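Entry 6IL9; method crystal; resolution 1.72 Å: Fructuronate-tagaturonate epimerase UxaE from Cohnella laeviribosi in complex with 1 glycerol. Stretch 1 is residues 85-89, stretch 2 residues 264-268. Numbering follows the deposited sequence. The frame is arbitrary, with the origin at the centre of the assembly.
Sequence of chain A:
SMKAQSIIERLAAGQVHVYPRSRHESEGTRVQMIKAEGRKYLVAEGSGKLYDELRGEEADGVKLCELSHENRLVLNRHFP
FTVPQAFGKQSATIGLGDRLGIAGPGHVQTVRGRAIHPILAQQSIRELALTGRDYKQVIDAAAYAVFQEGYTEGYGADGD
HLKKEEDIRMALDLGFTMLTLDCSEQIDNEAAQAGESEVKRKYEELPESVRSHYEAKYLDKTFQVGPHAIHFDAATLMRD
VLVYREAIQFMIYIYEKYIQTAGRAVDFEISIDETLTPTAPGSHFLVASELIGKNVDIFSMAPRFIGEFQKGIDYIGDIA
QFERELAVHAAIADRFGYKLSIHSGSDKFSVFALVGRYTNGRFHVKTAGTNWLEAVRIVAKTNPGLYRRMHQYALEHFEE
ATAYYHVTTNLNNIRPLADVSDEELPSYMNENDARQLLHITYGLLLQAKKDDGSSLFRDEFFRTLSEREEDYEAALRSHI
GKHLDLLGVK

Stretch 1, residues 85-89: QAFGK
Stretch 2 (264-268) RAVDF

Residues 85-89 form an irregular loop that meets residues 264-268 of the same chain, where loop gives way to strand at Asp267. The two stretches run broadly the same way and bury 183 Å² in all. Ala86 and Val266 set the register, with CA atoms 5.9 Å apart.

Asp267 covers the most surface. It is buried, extended (phi/psi -90/116), and points its CB toward the loop. With chi1 at -69° (m) and chi2 at -31°, its carboxylate meets two successive backbone amides. Phe87 N donates to Asp267 OD2 at 2.8 Å, nearly linear at 177°. Gly88 N donates to Asp267 OD1 at 3.2 Å and 140°, and makes a weak bond to Asp267 OD2 at 3.5 Å. A short acidic side chain suits this place because its two oxygens can accept from adjacent NH groups.

Ala86 (-76/160) also points toward the other stretch. Ala86 CB lies 3.6 Å from Asp267 OD2 and 3.7 Å from Ala265 O. Ala86 CB and Ala265 CB, 4.0 Å apart, make an apolar methyl contact. Ala265 (-68/133) points its CB toward the loop.

Phe87 (-121/-15, chi1 -71°, m, chi2 -69°) points away overall, though its CB lies 4.1 Å from Asp267 OD2. Gly88 has phi 73° and psi -176°; the positive phi favours glycine. Val266 (-137/131, chi1 169°, t) points away.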

# COMPACT_ATOMS: atom_id res chain seq x y z
N GLN A 85 -2.04 1.28 14.60
CA GLN A 85 -2.65 2.50 15.11
C GLN A 85 -2.92 3.47 13.97
O GLN A 85 -2.22 3.48 12.95
CB GLN A 85 -1.76 3.18 16.15
CG GLN A 85 -0.50 3.81 15.58
CD GLN A 85 0.14 4.78 16.54
OE1 GLN A 85 0.92 4.38 17.41
NE2 GLN A 85 -0.18 6.06 16.40
N ALA A 86 -3.95 4.29 14.16
CA ALA A 86 -4.20 5.41 13.27
C ALA A 86 -3.23 6.54 13.58
O ALA A 86 -2.65 6.61 14.66
CB ALA A 86 -5.64 5.90 13.43
N PHE A 87 -3.04 7.44 12.61
CA PHE A 87 -2.07 8.52 12.77
C PHE A 87 -2.66 9.92 12.67
O PHE A 87 -1.98 10.88 13.06
CB PHE A 87 -0.94 8.39 11.73
CG PHE A 87 -0.04 7.23 12.02
CD1 PHE A 87 0.81 7.27 13.11
CD2 PHE A 87 -0.08 6.09 11.24
CE1 PHE A 87 1.63 6.19 13.41
CE2 PHE A 87 0.72 5.00 11.53
CZ PHE A 87 1.58 5.06 12.60
N GLY A 88 -3.87 10.08 12.17
CA GLY A 88 -4.38 11.42 11.93
C GLY A 88 -3.69 12.04 10.72
O GLY A 88 -2.88 11.41 10.04
N LYS A 89 -4.02 13.30 10.45
CA LYS A 89 -3.71 13.88 9.15
C LYS A 89 -2.60 14.93 9.17
O LYS A 89 -2.39 15.61 8.15
CB LYS A 89 -4.99 14.45 8.52
CG LYS A 89 -5.70 15.48 9.38
CD LYS A 89 -7.13 15.75 8.87
CE LYS A 89 -8.12 14.84 9.54
NZ LYS A 89 -9.51 15.12 9.10
N ARG A 264 -13.44 3.62 17.36
CA ARG A 264 -12.01 3.85 17.51
C ARG A 264 -11.59 4.76 16.36
O ARG A 264 -12.34 4.95 15.40
CB ARG A 264 -11.22 2.54 17.51
CG ARG A 264 -11.42 1.71 16.23
CD ARG A 264 -10.85 0.30 16.39
NE ARG A 264 -11.07 -0.51 15.19
CZ ARG A 264 -10.28 -0.47 14.12
NH1 ARG A 264 -9.24 0.35 14.11
NH2 ARG A 264 -10.54 -1.24 13.06
N ALA A 265 -10.39 5.32 16.47
CA ALA A 265 -9.88 6.21 15.43
C ALA A 265 -9.59 5.43 14.14
O ALA A 265 -8.96 4.37 14.17
CB ALA A 265 -8.62 6.91 15.92
N VAL A 266 -10.05 5.98 13.01
CA VAL A 266 -9.85 5.37 11.70
C VAL A 266 -9.46 6.47 10.73
O VAL A 266 -10.12 7.52 10.68
CB VAL A 266 -11.10 4.63 11.19
CG1 VAL A 266 -10.95 4.25 9.73
CG2 VAL A 266 -11.39 3.39 12.04
N ASP A 267 -8.40 6.26 9.98
CA ASP A 267 -7.98 7.21 8.95
C ASP A 267 -8.69 6.84 7.66
O ASP A 267 -8.46 5.75 7.12
CB ASP A 267 -6.46 7.20 8.79
CG ASP A 267 -5.74 7.76 10.00
OD1 ASP A 267 -6.29 8.66 10.68
OD2 ASP A 267 -4.61 7.31 10.25
N PHE A 268 -9.54 7.73 7.17
CA PHE A 268 -10.43 7.47 6.05
C PHE A 268 -9.84 8.12 4.81
O PHE A 268 -9.75 9.35 4.74
CB PHE A 268 -11.81 8.04 6.38
CG PHE A 268 -12.88 7.78 5.36
CD1 PHE A 268 -13.07 6.52 4.81
CD2 PHE A 268 -13.75 8.81 4.99
CE1 PHE A 268 -14.10 6.29 3.88
CE2 PHE A 268 -14.78 8.59 4.06
CZ PHE A 268 -14.94 7.33 3.51